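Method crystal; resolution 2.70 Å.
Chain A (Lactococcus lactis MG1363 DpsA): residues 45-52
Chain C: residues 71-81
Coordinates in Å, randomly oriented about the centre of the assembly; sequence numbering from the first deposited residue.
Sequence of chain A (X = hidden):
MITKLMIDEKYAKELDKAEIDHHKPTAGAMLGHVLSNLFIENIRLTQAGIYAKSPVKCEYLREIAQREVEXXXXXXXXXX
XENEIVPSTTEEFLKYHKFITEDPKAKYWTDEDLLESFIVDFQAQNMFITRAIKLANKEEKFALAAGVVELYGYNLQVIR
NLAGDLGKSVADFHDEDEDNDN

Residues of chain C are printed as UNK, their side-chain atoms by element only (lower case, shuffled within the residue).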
# COMPACT_ATOMS: atom_id res chain seq x y z
N LEU A 45 -1.14 24.98 -20.91
CA LEU A 45 -1.58 24.58 -19.58
C LEU A 45 -0.39 24.50 -18.70
O LEU A 45 -0.50 24.77 -17.53
CB LEU A 45 -2.27 23.21 -19.60
CG LEU A 45 -3.68 23.23 -20.21
CD1 LEU A 45 -4.12 21.87 -20.67
CD2 LEU A 45 -4.70 23.81 -19.21
N THR A 46 0.77 24.10 -19.25
CA THR A 46 2.03 24.26 -18.57
C THR A 46 2.33 25.72 -18.23
O THR A 46 2.79 26.03 -17.12
CB THR A 46 3.15 23.73 -19.43
OG1 THR A 46 3.00 22.31 -19.59
CG2 THR A 46 4.48 23.87 -18.73
N GLN A 47 2.10 26.64 -19.17
CA GLN A 47 2.29 28.07 -18.88
C GLN A 47 1.35 28.52 -17.76
O GLN A 47 1.80 29.13 -16.79
CB GLN A 47 2.04 28.91 -20.14
CG GLN A 47 1.84 30.43 -19.87
CD GLN A 47 1.68 31.24 -21.13
OE1 GLN A 47 0.57 31.30 -21.69
NE2 GLN A 47 2.76 31.86 -21.58
N ALA A 48 0.06 28.25 -17.91
CA ALA A 48 -0.94 28.66 -16.92
C ALA A 48 -0.73 28.00 -15.53
O ALA A 48 -1.00 28.59 -14.49
CB ALA A 48 -2.37 28.39 -17.46
N GLY A 49 -0.17 26.79 -15.56
CA GLY A 49 0.05 25.98 -14.37
C GLY A 49 1.17 26.59 -13.59
O GLY A 49 1.40 26.21 -12.46
N ILE A 50 1.91 27.49 -14.25
CA ILE A 50 3.05 28.19 -13.67
C ILE A 50 2.78 29.62 -13.21
O ILE A 50 3.31 30.04 -12.20
CB ILE A 50 4.24 28.15 -14.65
CG1 ILE A 50 4.88 26.77 -14.63
CG2 ILE A 50 5.31 29.18 -14.29
CD1 ILE A 50 5.99 26.61 -15.58
N TYR A 51 1.93 30.34 -13.92
CA TYR A 51 1.78 31.81 -13.67
C TYR A 51 0.46 32.18 -13.05
O TYR A 51 0.26 33.32 -12.68
CB TYR A 51 1.96 32.63 -14.99
CG TYR A 51 3.41 32.77 -15.44
CD1 TYR A 51 4.27 33.59 -14.74
CD2 TYR A 51 3.92 32.05 -16.52
CE1 TYR A 51 5.59 33.73 -15.12
CE2 TYR A 51 5.24 32.17 -16.91
CZ TYR A 51 6.07 33.02 -16.19
OH TYR A 51 7.39 33.16 -16.54
N ALA A 52 -0.47 31.25 -12.96
CA ALA A 52 -1.73 31.51 -12.28
C ALA A 52 -1.46 31.76 -10.82
O ALA A 52 -0.47 31.31 -10.27
CB ALA A 52 -2.69 30.35 -12.48
N UNK C 71 11.57 18.29 -14.04
CA UNK C 71 12.60 19.31 -13.82
C UNK C 71 12.29 20.66 -14.43
O UNK C 71 12.74 21.67 -13.93
c UNK C 71 14.93 18.14 -12.18
c UNK C 71 13.93 18.86 -14.36
c UNK C 71 14.87 16.56 -13.94
c UNK C 71 15.47 15.65 -13.13
c UNK C 71 14.60 17.84 -13.48
o UNK C 71 16.41 15.07 -11.01
c UNK C 71 15.80 15.99 -11.84
c UNK C 71 15.54 17.22 -11.38
N UNK C 72 11.47 20.68 -15.48
CA UNK C 72 11.00 21.95 -16.01
C UNK C 72 10.23 22.60 -14.89
O UNK C 72 10.46 23.75 -14.55
c UNK C 72 8.80 25.45 -19.11
c UNK C 72 8.47 23.65 -17.52
c UNK C 72 10.01 24.85 -19.48
c UNK C 72 9.66 23.03 -17.89
c UNK C 72 10.43 23.64 -18.87
c UNK C 72 8.04 24.85 -18.13
c UNK C 72 10.11 21.74 -17.23
N UNK C 73 9.34 21.83 -14.29
CA UNK C 73 8.38 22.38 -13.33
C UNK C 73 9.05 22.73 -12.03
O UNK C 73 8.79 23.80 -11.48
c UNK C 73 3.90 21.95 -15.72
c UNK C 73 4.32 22.99 -14.91
c UNK C 73 6.06 21.60 -14.04
c UNK C 73 5.38 22.81 -14.07
c UNK C 73 4.55 20.74 -15.68
c UNK C 73 5.62 20.58 -14.85
c UNK C 73 7.24 21.39 -13.11
N UNK C 74 9.96 21.88 -11.59
CA UNK C 74 10.63 22.09 -10.34
C UNK C 74 11.44 23.36 -10.37
O UNK C 74 11.38 24.14 -9.43
c UNK C 74 13.47 19.91 -8.67
n UNK C 74 14.85 18.64 -7.10
c UNK C 74 13.49 19.23 -7.31
c UNK C 74 11.49 20.88 -10.00
c UNK C 74 12.41 21.07 -8.78
N UNK C 75 12.19 23.58 -11.45
CA UNK C 75 13.10 24.70 -11.53
C UNK C 75 12.33 25.93 -11.85
O UNK C 75 12.62 26.99 -11.36
c UNK C 75 15.17 23.35 -11.96
c UNK C 75 15.02 25.67 -12.84
c UNK C 75 14.22 24.42 -12.54
c UNK C 75 16.14 22.83 -12.98
N UNK C 76 11.33 25.81 -12.70
CA UNK C 76 10.44 26.94 -12.95
C UNK C 76 9.85 27.45 -11.66
O UNK C 76 9.71 28.66 -11.49
c UNK C 76 9.35 26.56 -13.93
o UNK C 76 9.89 26.14 -15.16
N UNK C 77 9.50 26.53 -10.75
CA UNK C 77 8.95 26.86 -9.43
C UNK C 77 9.98 27.59 -8.58
O UNK C 77 9.65 28.60 -7.96
o UNK C 77 6.26 25.98 -9.49
c UNK C 77 8.52 25.60 -8.67
c UNK C 77 7.12 25.21 -8.97
o UNK C 77 6.80 24.03 -8.74
N UNK C 78 11.19 27.02 -8.45
CA UNK C 78 12.28 27.62 -7.70
C UNK C 78 12.58 29.06 -8.17
O UNK C 78 12.74 29.95 -7.32
c UNK C 78 13.47 25.40 -7.13
c UNK C 78 14.57 24.47 -7.66
c UNK C 78 13.63 25.57 -5.68
c UNK C 78 13.52 26.76 -7.82
N UNK C 79 12.57 29.28 -9.49
CA UNK C 79 12.75 30.60 -10.07
C UNK C 79 11.65 31.59 -9.71
O UNK C 79 11.99 32.66 -9.21
c UNK C 79 14.25 30.06 -12.10
c UNK C 79 14.13 29.46 -13.51
c UNK C 79 12.86 30.52 -11.60
c UNK C 79 15.26 31.17 -12.08
N UNK C 80 10.39 31.28 -9.98
CA UNK C 80 9.33 32.21 -9.65
C UNK C 80 9.33 32.49 -8.17
O UNK C 80 8.93 33.58 -7.74
c UNK C 80 8.05 31.04 -12.41
c UNK C 80 5.95 32.00 -11.56
c UNK C 80 7.46 32.04 -11.47
c UNK C 80 7.96 31.71 -10.06
N UNK C 81 9.77 31.50 -7.40
CA UNK C 81 9.92 31.61 -5.94
C UNK C 81 10.83 32.79 -5.60
O UNK C 81 10.54 33.58 -4.67
c UNK C 81 9.61 29.26 -4.90
o UNK C 81 8.37 29.38 -5.09
o UNK C 81 10.07 28.26 -4.27
c UNK C 81 10.59 30.35 -5.36

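Position 71 of chain C carries eight side-chain atoms. One carbon leads to a ring of six carbons, and the ring bears one oxygen. None comes within reach of chain A. This is a tyrosine, Y71(C).

Position 72 has seven carbons, one followed by a six-membered ring, with no oxygen. Its CA-to-CB bond points toward chain A. One ring carbon lies 3.7 Å from CG2 of T46(A), and the same carbon lies 3.7 Å from CD1 of I50(A). The residue is a phenylalanine, F72(C), and that carbon is CE1. Both approaches to the ring are oblique.

Position 73 has the same makeup: one carbon, then a ring of six. Its CA-to-CB bond points sideways, but the ring end comes nearer to chain A. It touches T46(A) and I50(A). This is F73(C). Its CZ is 3.6 Å from CG2 of T46(A). Its CE2 is 3.8 Å from CG1 of I50(A), which sits at the ring edge, near the ring plane. The chi1 of -92° lies between wells.

Position 74 shows four carbons in a row ending in nitrogen. It touches nothing on chain A. It is a lysine, K74(C).

Position 75 has four carbons, forked at the first, with one arm two carbons long. It too is out of reach of chain A. This is an isoleucine, I75(C).

Position 76 has one carbon and one oxygen. The carbon, CB, lies 3.7 Å from CD1 of I50(A). The residue is a serine, S76(C). Its OG donates a hydrogen bond to O of F72(C), at 2.5 Å, so the hydroxyl is satisfied within its own helix.

Position 77 has two carbons, the second carrying two oxygens. Its side chain makes no close contact with the chain A stretch. It is an aspartate, D77(C). Its CA is 7.4 Å from CA of I50(A), the nearest CA pair across the two stretches. Both carboxylate oxygens are hydrogen-bonded elsewhere in the structure.

Positions 78 and 79 each have four carbons, forked at the second. Neither touches chain A. They are leucines, L78(C) and L79(C).

Position 80 has the same four carbons and fork, but its CA-to-CB bond points toward chain A, and it meets I50(A) and Y51(A). It is L80(C). Its CD2 lies 3.3 Å from O of I50(A) and 3.9 Å from CD1 of Y51(A). Its CD1 lies 3.8 Å from CG2 of I50(A).

Position 81 has two carbons, the second carrying two oxygens, and is out of reach. It is D81(C).

The contact is apolar packing between two helices whose N-to-C directions differ by 34°. Their axes approach to 10.8 Å. I50(A) is the knob: its side chain sits among F72(C), F73(C), S76(C) and L80(C). T46(A), one turn earlier, adds its methyl group against both phenylalanine rings. No hydrogen bond crosses between the stretches, so side-chain fit carries this contact, which buries 341 Å² in total.

Chain C (71-81) YFFKISDLLLD
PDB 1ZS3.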